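PDB 3S5W: L-ornithine N(5)-monooxygenase from Pseudomonas aeruginosa, which uses FAD, NADPH and molecular oxygen to hydroxylate the side-chain nitrogen of L-ornithine, the first step in making hydroxamate siderophores such as pyoverdin. Local coordinates for residues G190-P195 with T373-Q378; V186-T191 with Q415-A420. All blocks are in the same frame, centred on the assembly; numbering follows the deposited sequence.

Contact 1: residues G190-P195 with T373-Q378. With NAP (NADP nicotinamide-adenine-dinucleotide phosphate), chain F.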
loop_
_atom_site.group_PDB
_atom_site.type_symbol
_atom_site.label_atom_id
_atom_site.label_comp_id
_atom_site.label_asym_id
_atom_site.label_seq_id
_atom_site.Cartn_x
_atom_site.Cartn_y
_atom_site.Cartn_z
ATOM N N GLY A 190 -3.463 2.927 1.621
ATOM C CA GLY A 190 -3.054 3.990 2.541
ATOM C C GLY A 190 -3.044 5.377 1.902
ATOM O O GLY A 190 -3.160 5.531 0.688
ATOM N N THR A 191 -2.866 6.395 2.724
ATOM C CA THR A 191 -2.693 7.736 2.217
ATOM C C THR A 191 -1.278 8.213 2.551
ATOM O O THR A 191 -0.752 7.906 3.643
ATOM C CB THR A 191 -3.769 8.685 2.793
ATOM O OG1 THR A 191 -3.572 8.802 4.196
ATOM C CG2 THR A 191 -5.173 8.086 2.561
ATOM N N PRO A 192 -0.672 8.966 1.623
ATOM C CA PRO A 192 0.700 9.428 1.782
ATOM C C PRO A 192 0.887 10.183 3.111
ATOM O O PRO A 192 0.109 11.089 3.428
ATOM C CB PRO A 192 0.886 10.382 0.592
ATOM C CG PRO A 192 -0.073 9.856 -0.476
ATOM C CD PRO A 192 -1.237 9.292 0.293
ATOM N N ARG A 193 1.892 9.782 3.888
ATOM C CA ARG A 193 2.240 10.505 5.115
ATOM C C ARG A 193 3.135 11.696 4.787
ATOM O O ARG A 193 4.194 11.530 4.177
ATOM C CB ARG A 193 2.963 9.572 6.090
ATOM C CG ARG A 193 3.375 10.251 7.403
ATOM C CD ARG A 193 4.303 9.380 8.236
ATOM N NE ARG A 193 3.589 8.271 8.847
ATOM C CZ ARG A 193 3.930 6.993 8.720
ATOM N NH1 ARG A 193 4.969 6.622 7.971
ATOM N NH2 ARG A 193 3.206 6.079 9.341
ATOM N N ILE A 194 2.733 12.895 5.214
ATOM C CA ILE A 194 3.479 14.123 4.929
ATOM C C ILE A 194 3.967 14.676 6.275
ATOM O O ILE A 194 3.116 14.994 7.121
ATOM C CB ILE A 194 2.550 15.185 4.242
ATOM C CG1 ILE A 194 1.839 14.595 3.008
ATOM C CG2 ILE A 194 3.330 16.472 3.873
ATOM C CD1 ILE A 194 2.776 14.078 1.889
ATOM N N PRO A 195 5.307 14.786 6.489
ATOM C CA PRO A 195 5.748 15.426 7.754
ATOM C C PRO A 195 5.188 16.860 7.834
ATOM O O PRO A 195 5.049 17.531 6.804
ATOM C CB PRO A 195 7.269 15.479 7.624
ATOM C CG PRO A 195 7.597 14.318 6.700
ATOM C CD PRO A 195 6.463 14.414 5.657
ATOM N N THR A 373 8.236 8.972 2.817
ATOM C CA THR A 373 7.911 9.001 4.256
ATOM C C THR A 373 6.763 8.057 4.584
ATOM O O THR A 373 6.211 8.075 5.711
ATOM C CB THR A 373 7.622 10.467 4.740
ATOM O OG1 THR A 373 6.782 11.110 3.779
ATOM C CG2 THR A 373 8.923 11.279 4.815
ATOM N N GLY A 374 6.378 7.223 3.610
ATOM C CA GLY A 374 5.414 6.148 3.907
ATOM C C GLY A 374 3.961 6.595 3.955
ATOM O O GLY A 374 3.607 7.594 3.366
ATOM N N TYR A 375 3.115 5.824 4.643
ATOM C CA TYR A 375 1.647 5.956 4.472
ATOM C C TYR A 375 1.003 5.856 5.831
ATOM O O TYR A 375 1.572 5.252 6.747
ATOM C CB TYR A 375 1.064 4.856 3.531
ATOM C CG TYR A 375 1.658 4.902 2.158
ATOM C CD1 TYR A 375 2.943 4.391 1.930
ATOM C CD2 TYR A 375 0.989 5.512 1.091
ATOM C CE1 TYR A 375 3.539 4.474 0.674
ATOM C CE2 TYR A 375 1.582 5.588 -0.184
ATOM C CZ TYR A 375 2.839 5.054 -0.370
ATOM O OH TYR A 375 3.426 5.136 -1.584
ATOM N N GLU A 376 -0.162 6.482 5.956
ATOM C CA GLU A 376 -1.034 6.295 7.108
ATOM C C GLU A 376 -2.223 5.466 6.681
ATOM O O GLU A 376 -2.638 5.515 5.502
ATOM C CB GLU A 376 -1.502 7.654 7.646
ATOM C CG GLU A 376 -0.336 8.455 8.174
ATOM C CD GLU A 376 -0.685 9.873 8.544
ATOM O OE1 GLU A 376 0.001 10.412 9.428
ATOM O OE2 GLU A 376 -1.622 10.465 7.958
ATOM N N ARG A 377 -2.793 4.743 7.641
ATOM C CA ARG A 377 -4.021 3.986 7.432
ATOM C C ARG A 377 -5.117 4.470 8.373
ATOM O O ARG A 377 -5.186 4.051 9.525
ATOM C CB ARG A 377 -3.755 2.501 7.659
ATOM C CG ARG A 377 -2.802 1.915 6.649
ATOM C CD ARG A 377 -3.549 1.527 5.406
ATOM N NE ARG A 377 -2.655 0.967 4.413
ATOM C CZ ARG A 377 -2.931 -0.112 3.698
ATOM N NH1 ARG A 377 -4.029 -0.786 3.918
ATOM N NH2 ARG A 377 -2.074 -0.554 2.801
ATOM N N GLN A 378 -5.971 5.356 7.873
ATOM C CA GLN A 378 -7.065 5.900 8.669
ATOM C C GLN A 378 -8.355 5.971 7.859
ATOM O O GLN A 378 -9.432 5.652 8.361
ATOM C CB GLN A 378 -6.701 7.289 9.199
ATOM C CG GLN A 378 -5.462 7.312 10.080
ATOM C CD GLN A 378 -5.129 8.705 10.580
ATOM O OE1 GLN A 378 -4.151 8.899 11.302
ATOM N NE2 GLN A 378 -5.944 9.681 10.198
HETATM P PA NAP F . 8.224 3.232 5.969
HETATM O O1A NAP F . 8.892 1.944 6.191
HETATM O O2A NAP F . 7.144 3.519 6.893
HETATM O O5B NAP F . 9.371 4.324 5.890
HETATM C C5B NAP F . 9.025 5.614 6.231
HETATM C C4B NAP F . 10.349 6.346 6.280
HETATM O O4B NAP F . 9.979 7.691 6.381
HETATM C C3B NAP F . 11.146 5.968 7.536
HETATM O O3B NAP F . 12.514 6.128 7.183
HETATM C C2B NAP F . 10.697 7.087 8.492
HETATM O O2B NAP F . 11.705 7.421 9.402
HETATM C C1B NAP F . 10.514 8.288 7.533
HETATM N N9A NAP F . 9.599 9.270 8.139
HETATM C C8A NAP F . 8.271 9.081 8.459
HETATM N N7A NAP F . 7.781 10.213 9.012
HETATM C C5A NAP F . 8.785 11.104 9.072
HETATM C C6A NAP F . 8.851 12.408 9.566
HETATM N N6A NAP F . 7.785 12.972 10.122
HETATM N N1A NAP F . 10.037 13.076 9.492
HETATM C C2A NAP F . 11.160 12.519 8.941
HETATM N N3A NAP F . 11.103 11.221 8.448
HETATM C C4A NAP F . 9.938 10.530 8.533
HETATM O O3 NAP F . 7.719 3.376 4.442
HETATM P PN NAP F . 8.297 2.862 3.001
HETATM O O1N NAP F . 7.400 3.494 1.975
HETATM O O2N NAP F . 9.775 3.068 2.854
HETATM O O5D NAP F . 7.909 1.311 3.189
HETATM C C5D NAP F . 8.655 0.143 2.922
HETATM C C4D NAP F . 7.531 -0.797 2.503
HETATM O O4D NAP F . 7.859 -1.775 1.553
HETATM C C3D NAP F . 6.842 -1.615 3.584
HETATM O O3D NAP F . 6.226 -0.800 4.552
HETATM C C2D NAP F . 5.895 -2.441 2.697
HETATM O O2D NAP F . 4.596 -1.907 2.475
HETATM C C1D NAP F . 6.647 -2.496 1.361
HETATM P P2B NAP F . 11.715 6.943 10.950
HETATM O O1X NAP F . 12.701 7.933 11.556
HETATM O O2X NAP F . 12.203 5.509 10.873
HETATM O O3X NAP F . 10.311 7.016 11.496
HETATM O O HOH W 1 0.525 13.032 7.007
#
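Thr191 and Glu376 form an antiparallel hydrogen-bonded pair: Thr191 N reaches Glu376 O at 2.9 Å, and Glu376 N returns to Thr191 O at 2.8 Å. Pro192 and Tyr375 form the next, non-hydrogen-bonded pair, their side chains diverging. Thr373 OG1, placed between its own backbone N and carbonyl carbon (chi1 44°), donates to Arg193 O at 2.7 Å. The Arg193 side chain bends at chi3 (-73°), which swings the guanidinium back over the opposite strand. There NH1 donates to Thr373 O at 3.0 Å, NADP O2A lies at the edge, in plane, and Tyr375 O lies over one face, offset toward its rim, without bonding NH2. Pro195 CG is 3.7 Å from NADP C6A and Thr373 CA 3.2 Å from NADP O4B, so both segments line the dinucleotide. Farther out, a water accepts from Ile194 N and weakly donates to Glu376 OE2. Gly190 N lies over one face of the Arg377 guanidinium, which also touches FAD. Strand 191-192 follows FAD-binding strand 183-186, and 375-376 follows 368-371 of the NADP-binding sheet, consistent with the two-dinucleotide-domain build of class B flavin monooxygenases; the pair packs against strand 207-209, where the His209 and Tyr375 rings meet edge-to-face.

Contact 2: residues V186-T191 with Q415-A420. With FAD (flavin-adenine dinucleotide), chain C.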
loop_
_atom_site.group_PDB
_atom_site.type_symbol
_atom_site.label_atom_id
_atom_site.label_comp_id
_atom_site.label_asym_id
_atom_site.label_seq_id
_atom_site.Cartn_x
_atom_site.Cartn_y
_atom_site.Cartn_z
ATOM N N VAL A 186 -14.457 -1.991 2.277
ATOM C CA VAL A 186 -13.652 -0.780 2.122
ATOM C C VAL A 186 -12.158 -1.150 2.072
ATOM O O VAL A 186 -11.589 -1.503 3.097
ATOM C CB VAL A 186 -13.914 0.220 3.277
ATOM C CG1 VAL A 186 -13.070 1.454 3.109
ATOM C CG2 VAL A 186 -15.413 0.648 3.292
ATOM N N SER A 187 -11.554 -1.056 0.890
ATOM C CA SER A 187 -10.127 -1.436 0.683
ATOM C C SER A 187 -9.356 -0.401 -0.137
ATOM O O SER A 187 -8.865 -0.708 -1.228
ATOM C CB SER A 187 -10.076 -2.791 -0.020
ATOM O OG SER A 187 -10.902 -3.724 0.649
ATOM N N PRO A 188 -9.290 0.857 0.350
ATOM C CA PRO A 188 -8.757 1.938 -0.476
ATOM C C PRO A 188 -7.240 2.165 -0.373
ATOM O O PRO A 188 -6.715 3.081 -1.003
ATOM C CB PRO A 188 -9.503 3.177 0.052
ATOM C CG PRO A 188 -9.606 2.881 1.544
ATOM C CD PRO A 188 -9.855 1.373 1.620
ATOM N N GLY A 189 -6.553 1.347 0.426
ATOM C CA GLY A 189 -5.107 1.460 0.573
ATOM C C GLY A 189 -4.754 2.588 1.521
ATOM O O GLY A 189 -5.651 3.180 2.130
ATOM N N GLY A 190 -3.463 2.927 1.621
ATOM C CA GLY A 190 -3.054 3.990 2.541
ATOM C C GLY A 190 -3.044 5.377 1.902
ATOM O O GLY A 190 -3.160 5.531 0.688
ATOM N N THR A 191 -2.866 6.395 2.724
ATOM C CA THR A 191 -2.693 7.736 2.217
ATOM C C THR A 191 -1.278 8.213 2.551
ATOM O O THR A 191 -0.752 7.906 3.643
ATOM C CB THR A 191 -3.769 8.685 2.793
ATOM O OG1 THR A 191 -3.572 8.802 4.196
ATOM C CG2 THR A 191 -5.173 8.086 2.561
ATOM N N GLN A 415 -10.432 -3.720 4.691
ATOM C CA GLN A 415 -9.210 -4.495 4.490
ATOM C C GLN A 415 -8.035 -3.545 4.540
ATOM O O GLN A 415 -8.031 -2.535 3.827
ATOM C CB GLN A 415 -9.246 -5.205 3.129
ATOM C CG GLN A 415 -10.337 -6.248 3.023
ATOM C CD GLN A 415 -10.042 -7.254 1.933
ATOM O OE1 GLN A 415 -9.100 -8.041 2.052
ATOM N NE2 GLN A 415 -10.834 -7.230 0.852
ATOM N N GLY A 416 -7.044 -3.884 5.382
ATOM C CA GLY A 416 -5.784 -3.143 5.463
ATOM C C GLY A 416 -5.766 -2.071 6.538
ATOM O O GLY A 416 -4.810 -1.274 6.604
ATOM N N PHE A 417 -6.800 -2.079 7.386
ATOM C CA PHE A 417 -6.960 -1.064 8.444
ATOM C C PHE A 417 -6.910 -1.648 9.841
ATOM O O PHE A 417 -7.352 -1.020 10.821
ATOM C CB PHE A 417 -8.267 -0.275 8.193
ATOM C CG PHE A 417 -8.140 0.620 7.015
ATOM C CD1 PHE A 417 -7.634 1.914 7.176
ATOM C CD2 PHE A 417 -8.392 0.135 5.719
ATOM C CE1 PHE A 417 -7.425 2.745 6.071
ATOM C CE2 PHE A 417 -8.195 0.964 4.601
ATOM C CZ PHE A 417 -7.708 2.271 4.776
ATOM N N SER A 418 -6.415 -2.878 9.937
ATOM C CA SER A 418 -6.516 -3.584 11.191
ATOM C C SER A 418 -5.200 -4.249 11.595
ATOM O O SER A 418 -5.204 -5.274 12.239
ATOM C CB SER A 418 -7.680 -4.585 11.130
ATOM O OG SER A 418 -7.570 -5.393 9.971
ATOM N N GLN A 419 -4.081 -3.634 11.236
ATOM C CA GLN A 419 -2.777 -4.093 11.746
ATOM C C GLN A 419 -2.755 -4.236 13.285
ATOM O O GLN A 419 -2.215 -5.232 13.801
ATOM C CB GLN A 419 -1.663 -3.166 11.290
ATOM C CG GLN A 419 -0.267 -3.531 11.835
ATOM C CD GLN A 419 0.758 -2.577 11.315
ATOM O OE1 GLN A 419 1.117 -1.608 11.988
ATOM N NE2 GLN A 419 1.199 -2.800 10.086
ATOM N N ALA A 420 -3.344 -3.262 13.994
ATOM C CA ALA A 420 -3.339 -3.285 15.481
ATOM C C ALA A 420 -3.894 -4.580 16.076
ATOM O O ALA A 420 -3.422 -5.040 17.118
ATOM C CB ALA A 420 -4.056 -2.046 16.081
HETATM P PA FAD C . -4.078 -0.823 -2.740
HETATM O O1A FAD C . -3.474 0.431 -2.233
HETATM O O2A FAD C . -3.149 -1.702 -3.596
HETATM O O5B FAD C . -5.390 -0.479 -3.636
HETATM C C5B FAD C . -6.308 0.482 -3.172
HETATM C C4B FAD C . -7.125 0.853 -4.397
HETATM O O4B FAD C . -8.149 1.711 -3.973
HETATM C C3B FAD C . -6.280 1.642 -5.393
HETATM O O3B FAD C . -6.272 0.983 -6.643
HETATM C C2B FAD C . -6.957 3.016 -5.468
HETATM O O2B FAD C . -7.054 3.500 -6.802
HETATM C C1B FAD C . -8.334 2.715 -4.960
HETATM N N9A FAD C . -9.004 3.802 -4.255
HETATM C C8A FAD C . -8.528 4.561 -3.190
HETATM N N7A FAD C . -9.533 5.404 -2.805
HETATM C C5A FAD C . -10.617 5.160 -3.591
HETATM C C6A FAD C . -11.892 5.722 -3.630
HETATM N N6A FAD C . -12.319 6.516 -2.634
HETATM N N1A FAD C . -12.791 5.250 -4.583
HETATM C C2A FAD C . -12.471 4.242 -5.469
HETATM N N3A FAD C . -11.200 3.678 -5.431
HETATM C C4A FAD C . -10.297 4.141 -4.502
HETATM N N1 FAD C . 3.227 -5.476 -0.120
HETATM C C2 FAD C . 3.864 -6.704 -0.249
HETATM O O2 FAD C . 3.420 -7.690 0.315
HETATM N N3 FAD C . 5.006 -6.827 -1.012
HETATM C C4 FAD C . 5.539 -5.751 -1.677
HETATM O O4 FAD C . 6.543 -5.919 -2.390
HETATM C C4X FAD C . 4.910 -4.499 -1.539
HETATM N N5 FAD C . 5.434 -3.386 -2.182
HETATM C C5X FAD C . 4.820 -2.153 -2.036
HETATM C C6 FAD C . 5.362 -1.037 -2.690
HETATM C C7 FAD C . 4.771 0.213 -2.563
HETATM C C7M FAD C . 5.415 1.369 -3.288
HETATM C C8 FAD C . 3.648 0.354 -1.755
HETATM C C8M FAD C . 2.955 1.674 -1.574
HETATM C C9 FAD C . 3.102 -0.746 -1.102
HETATM C C9A FAD C . 3.668 -2.020 -1.247
HETATM N N10 FAD C . 3.135 -3.139 -0.595
HETATM C C10 FAD C . 3.771 -4.367 -0.732
HETATM C "C1'" FAD C . 1.943 -3.048 0.308
HETATM C "C2'" FAD C . 0.602 -2.837 -0.424
HETATM O "O2'" FAD C . -0.209 -2.160 0.542
HETATM C "C3'" FAD C . -0.009 -4.185 -0.777
HETATM O "O3'" FAD C . 0.867 -4.971 -1.609
HETATM C "C4'" FAD C . -1.342 -4.025 -1.552
HETATM O "O4'" FAD C . -1.157 -3.099 -2.616
HETATM C "C5'" FAD C . -2.564 -3.660 -0.668
HETATM O "O5'" FAD C . -3.723 -3.906 -1.441
HETATM P P FAD C . -5.104 -3.085 -1.249
HETATM O O1P FAD C . -5.998 -3.549 -2.372
HETATM O O2P FAD C . -5.560 -3.322 0.165
HETATM O O3P FAD C . -4.666 -1.565 -1.454
HETATM O O HOH W 2 -6.917 -1.356 1.722
#
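Gln415 N donates to Val186 O at 3.0 Å, with an N-H...O angle of 163° and the donor tilted 31° from the carbonyl plane. The bond comes just where parallel strands 183-186 and 411-414 run out, and Ser187 and Gln415 stand next to each other. Ser187 OG lies beside its own backbone N (chi1 -50°), which brings it against the aliphatic root of the glutamine, 3.3 Å from Gln415 CB. The polar ends are secured elsewhere: Ser187 OG bonds Asn42 OD1, and Gln415 OE1 accepts from Arg435 NE.

Phe417 approaches the same loop from further along its segment. Its ring and the Pro188 ring cross obliquely, with Phe417 CE2 3.4 Å from Pro188 CD, while Phe417 CZ comes to 3.5 Å from Gly189 O. The aromatic end thus rests on the turn through Pro188 and Gly189. On the FAD side, Pro188 CB approaches adenine atom N7A of the cofactor at 3.6 Å.

Strand 183-186 also pairs in parallel with strand 30-36, whose following helix 40-56 supplies Ser41 to FAD; this is the dinucleotide-binding part of the flavoprotein fold, and both segments continue from the ends of its strands. A water bridges the two segments and the cofactor: it accepts from Gly189 N and donates to Gln415 O at 2.7 Å and to FAD O2P at 2.9 Å. One pyrophosphate oxygen is thereby tied to backbone atoms of both loops. Gly189 CA passes 3.4 Å from FAD O1A, the backbone coming this close to the phosphate with positive phi. Past Phe417 the chain enters helix 419-422, where Gln419 NE2 bonds Tyr305 OH.

From the N terminus, strand 183-186 leads into 186-191 and directly on into 190-195, so the two contacts begin on one continuous piece of chain and share Gly190 and Thr191. Contact 1 closes a loop at 373-378 after the chain has built the parallel sheet of the NADP-binding part. Contact 2 closes only later, at 415-420, so the loop of contact 1 nests inside that of contact 2. Contact 2 joins two strand ends of the FAD-binding sheet, while contact 1 links that part to the NADP-binding one. The contacts also meet directly: Arg377 NH1 makes a weak hydrogen bond to Gly416 O, and Gln378 N packs near Phe417 CE1.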